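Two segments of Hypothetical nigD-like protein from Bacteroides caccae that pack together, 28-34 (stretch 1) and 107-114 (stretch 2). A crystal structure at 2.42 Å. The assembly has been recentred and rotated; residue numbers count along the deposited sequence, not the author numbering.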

ATOM      1  N   LEU A  28      -7.800   5.342  15.475  1.00 37.42           N
ATOM      2  CA  LEU A  28      -7.043   5.689  14.290  1.00 35.89           C
ATOM      3  C   LEU A  28      -5.582   5.628  14.702  1.00 42.47           C
ATOM      4  O   LEU A  28      -5.217   6.168  15.734  1.00 44.14           O
ATOM      5  N   ILE A  29      -4.760   4.904  13.955  1.00 40.93           N
ATOM      6  CA  ILE A  29      -3.347   4.753  14.307  1.00 40.74           C
ATOM      7  C   ILE A  29      -2.536   5.308  13.159  1.00 47.20           C
ATOM      8  O   ILE A  29      -2.439   4.681  12.096  1.00 47.02           O
ATOM      9  N   PRO A  30      -2.007   6.541  13.343  1.00 45.08           N
ATOM     10  CA  PRO A  30      -1.170   7.135  12.289  1.00 44.32           C
ATOM     11  C   PRO A  30       0.104   6.327  12.103  1.00 55.13           C
ATOM     12  O   PRO A  30       0.498   5.591  12.995  1.00 55.27           O
ATOM     13  N   ASP A  31       0.745   6.449  10.948  1.00 57.15           N
ATOM     14  CA  ASP A  31       1.993   5.724  10.726  1.00 59.98           C
ATOM     15  C   ASP A  31       3.126   6.353  11.551  1.00 68.58           C
ATOM     16  O   ASP A  31       3.947   5.643  12.129  1.00 69.36           O
ATOM     17  N   ASN A  32       3.098   7.694  11.664  1.00 68.85           N
ATOM     18  CA  ASN A  32       4.078   8.555  12.334  1.00 71.20           C
ATOM     19  C   ASN A  32       3.900   8.674  13.872  1.00 78.23           C
ATOM     20  O   ASN A  32       4.866   9.021  14.547  1.00 80.98           O
ATOM     21  N   GLY A  33       2.712   8.398  14.409  1.00 73.33           N
ATOM     22  CA  GLY A  33       2.462   8.550  15.836  1.00 72.95           C
ATOM     23  C   GLY A  33       1.788   7.401  16.547  1.00 75.32           C
ATOM     24  O   GLY A  33       1.672   6.289  16.018  1.00 76.59           O
ATOM     25  N   GLU A  34       1.390   7.662  17.794  1.00 68.13           N
ATOM     26  CA  GLU A  34       0.733   6.709  18.672  1.00 66.07           C
ATOM     27  C   GLU A  34      -0.769   6.662  18.342  1.00 60.07           C
ATOM     28  O   GLU A  34      -1.301   7.586  17.729  1.00 59.78           O
ATOM     29  N   LEU A 107       9.065   2.558   3.079  1.00 46.03           N
ATOM     30  CA  LEU A 107       8.806   1.535   4.079  1.00 46.74           C
ATOM     31  C   LEU A 107       8.180   2.210   5.309  1.00 51.76           C
ATOM     32  O   LEU A 107       8.610   3.301   5.709  1.00 51.45           O
ATOM     33  N   GLY A 108       7.158   1.582   5.867  1.00 48.55           N
ATOM     34  CA  GLY A 108       6.516   2.110   7.053  1.00 49.63           C
ATOM     35  C   GLY A 108       5.495   1.190   7.674  1.00 57.35           C
ATOM     36  O   GLY A 108       4.618   0.670   6.979  1.00 57.57           O
ATOM     37  N   ARG A 109       5.587   1.041   9.006  1.00 56.26           N
ATOM     38  CA  ARG A 109       4.693   0.270   9.872  1.00 57.55           C
ATOM     39  C   ARG A 109       4.376  -1.153   9.365  1.00 60.78           C
ATOM     40  O   ARG A 109       3.226  -1.593   9.388  1.00 61.46           O
ATOM     41  N   GLY A 110       5.420  -1.864   8.966  1.00 57.46           N
ATOM     42  CA  GLY A 110       5.322  -3.241   8.497  1.00 57.33           C
ATOM     43  C   GLY A 110       4.900  -3.419   7.057  1.00 58.55           C
ATOM     44  O   GLY A 110       4.694  -4.549   6.616  1.00 58.99           O
ATOM     45  N   TYR A 111       4.775  -2.313   6.308  1.00 52.63           N
ATOM     46  CA  TYR A 111       4.391  -2.342   4.902  1.00 49.60           C
ATOM     47  C   TYR A 111       5.394  -1.621   3.987  1.00 51.47           C
ATOM     48  O   TYR A 111       6.195  -0.788   4.445  1.00 49.54           O
ATOM     49  N   LEU A 112       5.295  -1.912   2.670  1.00 46.45           N
ATOM     50  CA  LEU A 112       5.956  -1.177   1.608  1.00 44.53           C
ATOM     51  C   LEU A 112       4.823  -0.306   1.014  1.00 48.06           C
ATOM     52  O   LEU A 112       3.955  -0.834   0.328  1.00 48.38           O
ATOM     53  N   ASN A 113       4.768   0.994   1.380  1.00 42.94           N
ATOM     54  CA  ASN A 113       3.694   1.894   0.944  1.00 41.50           C
ATOM     55  C   ASN A 113       4.048   2.632  -0.328  1.00 40.08           C
ATOM     56  O   ASN A 113       5.206   2.928  -0.571  1.00 38.96           O
HETATM   57  N   MSE A 114       3.052   2.877  -1.149  1.00 34.56           N
HETATM   58  CA  MSE A 114       3.264   3.592  -2.382  1.00 34.40           C
HETATM   59  C   MSE A 114       2.007   4.251  -2.839  1.00 40.42           C
HETATM   60  O   MSE A 114       0.897   3.735  -2.630  1.00 38.50           O
TER

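A single side chain, that of Arg109, makes nearly all of this contact, and it is met mainly by backbone carbonyls rather than by a carboxylate. It rises from a type I' beta turn running from Gly108 to Tyr111, which joins two strands and is held by Gly108 N to Tyr111 O at 2.9 Å and Tyr111 N to Gly108 O at 3.1 Å. At the turn, Arg109 adopts phi/psi of 48/47°, and its CA-to-CB bond points toward stretch 1. The side chain then runs alongside Asp31 to Gly33, with chi1 at -126°, between wells, chi2 t, chi3 at -111°, also between wells, and chi4 at -120°. This course brings the guanidinium to the carbonyl of Asp31, which lies at its edge, near its plane, and accepts two hydrogen bonds: from Arg109 NE to Asp31 O at 2.7 Å and from Arg109 NH2 to Asp31 O at 2.9 Å. One oxygen thus serves two donors, and the N-H...O angles of 138° and 131° are correspondingly bent. Arg109 NH2 also lies 2.7 Å from Gly33 O. Over one face of the guanidinium sits another carbonyl, with Pro30 O 3.3 Å from Arg109 CZ; its 3.4 Å approach to Arg109 NE has too poor an angle for a hydrogen bond. Ile29, rotamer m, t, points toward stretch 2 and adds an apolar neighbour, its CG2 3.6 Å from Arg109 NH1.

The Asp31 side chain, pointing sideways with chi1 at -89° (m), makes no salt bridge with the arginine: Asp31 OD1 is 4.5 Å from Arg109 NE and well out of the guanidinium plane, so only the opposite charges are near each other. The same OD1 packs 3.9 Å from Arg109 CB, and both carboxylate oxygens are hydrogen-bonded elsewhere in the structure. Asp31 OD2 lies 4.4 Å from Asn113 ND2 and 4.5 Å from Gly108 O. Asn113, buried and with chi1 m, points toward stretch 1 yet turns its amide to its own hairpin, where ND2 gives a weak, nearly straight hydrogen bond to Gly108 O at 3.3 Å. Gly108 leaves space here; an ideal CB would point toward stretch 1 but be crowded by Asn113 ND2 at 3.2 Å.

Pro30 and Asn32 direct their side chains away, so Pro30 takes part chiefly through its carbonyl. Tyr111 points toward stretch 1, but its side chain stops 6.0 Å short. The two stretches together bury just 232 Å².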

ATOM      1  CB  LEU A  28      -7.475   7.079  13.721  1.00 33.96           C
ATOM      2  CG  LEU A  28      -6.736   7.499  12.482  1.00 37.20           C
ATOM      3  CD1 LEU A  28      -7.628   8.174  11.501  1.00 37.50           C
ATOM      4  CD2 LEU A  28      -5.540   8.306  12.819  1.00 38.36           C
ATOM      5  CB  ILE A  29      -2.905   3.325  14.717  1.00 43.60           C
ATOM      6  CG1 ILE A  29      -3.942   2.655  15.646  1.00 44.63           C
ATOM      7  CG2 ILE A  29      -1.519   3.375  15.357  1.00 41.54           C
ATOM      8  CD1 ILE A  29      -3.781   1.272  15.767  1.00 48.53           C
ATOM      9  CB  PRO A  30      -0.855   8.542  12.827  1.00 45.12           C
ATOM     10  CG  PRO A  30      -1.730   8.746  14.010  1.00 49.73           C
ATOM     11  CD  PRO A  30      -2.027   7.391  14.555  1.00 46.44           C
ATOM     12  CB  ASP A  31       2.321   5.729   9.225  1.00 61.89           C
ATOM     13  CG  ASP A  31       1.735   4.576   8.423  1.00 71.93           C
ATOM     14  OD1 ASP A  31       0.874   3.839   8.973  1.00 71.41           O
ATOM     15  OD2 ASP A  31       2.161   4.388   7.263  1.00 79.85           O
ATOM     16  CB  ASN A  32       4.059   9.976  11.699  1.00 74.98           C
ATOM     17  CG  ASN A  32       2.678  10.595  11.405  1.00 99.08           C
ATOM     18  OD1 ASN A  32       1.722  10.531  12.198  1.00 81.40           O
ATOM     19  ND2 ASN A  32       2.567  11.275  10.268  1.00 95.77           N
ATOM     20  CB  GLU A  34       0.980   7.145  20.133  1.00 69.98           C
ATOM     21  CG  GLU A  34       1.428   6.029  21.072  1.00 89.57           C
ATOM     22  CD  GLU A  34       2.852   5.532  20.902  1.00123.69           C
ATOM     23  OE1 GLU A  34       3.797   6.322  21.131  1.00129.79           O
ATOM     24  OE2 GLU A  34       3.022   4.339  20.560  1.00119.55           O
ATOM     25  CB  LEU A 107      10.094   0.809   4.454  1.00 47.68           C
ATOM     26  CG  LEU A 107      10.747  -0.076   3.408  1.00 51.42           C
ATOM     27  CD1 LEU A 107      12.112  -0.506   3.887  1.00 52.08           C
ATOM     28  CD2 LEU A 107       9.886  -1.297   3.083  1.00 49.77           C
ATOM     29  CB  ARG A 109       3.403   1.057  10.166  1.00 58.10           C
ATOM     30  CG  ARG A 109       3.278   1.102  11.684  1.00 75.16           C
ATOM     31  CD  ARG A 109       2.324   2.101  12.238  1.00 86.97           C
ATOM     32  NE  ARG A 109       2.981   3.203  12.946  1.00 98.24           N
ATOM     33  CZ  ARG A 109       2.789   3.493  14.230  1.00117.04           C
ATOM     34  NH1 ARG A 109       1.998   2.730  14.980  1.00110.87           N
ATOM     35  NH2 ARG A 109       3.394   4.541  14.778  1.00103.83           N
ATOM     36  CB  TYR A 111       3.041  -1.660   4.725  1.00 48.10           C
ATOM     37  CG  TYR A 111       1.882  -2.246   5.489  1.00 49.76           C
ATOM     38  CD1 TYR A 111       1.082  -3.238   4.927  1.00 51.79           C
ATOM     39  CD2 TYR A 111       1.492  -1.712   6.713  1.00 51.04           C
ATOM     40  CE1 TYR A 111      -0.010  -3.770   5.615  1.00 49.97           C
ATOM     41  CE2 TYR A 111       0.379  -2.201   7.394  1.00 52.62           C
ATOM     42  CZ  TYR A 111      -0.378  -3.225   6.836  1.00 63.48           C
ATOM     43  OH  TYR A 111      -1.507  -3.675   7.494  1.00 70.16           O
ATOM     44  CB  LEU A 112       6.658  -2.090   0.572  1.00 45.47           C
ATOM     45  CG  LEU A 112       7.217  -1.358  -0.674  1.00 49.17           C
ATOM     46  CD1 LEU A 112       8.471  -0.542  -0.339  1.00 48.37           C
ATOM     47  CD2 LEU A 112       7.457  -2.323  -1.838  1.00 50.66           C
ATOM     48  CB  ASN A 113       3.329   2.907   2.032  1.00 40.92           C
ATOM     49  CG  ASN A 113       3.297   2.278   3.383  1.00 46.04           C
ATOM     50  OD1 ASN A 113       2.379   1.585   3.708  1.00 34.42           O
ATOM     51  ND2 ASN A 113       4.381   2.342   4.114  1.00 42.59           N
HETATM   52  CB  MSE A 114       3.859   2.717  -3.521  1.00 36.60           C
HETATM   53  CG  MSE A 114       2.915   1.688  -4.134  1.00 42.59           C
HETATM   54 SE   MSE A 114       3.936   0.381  -5.233  0.75 50.86          SE
HETATM   55  CE  MSE A 114       4.830  -0.553  -3.770  1.00 46.71           C
TER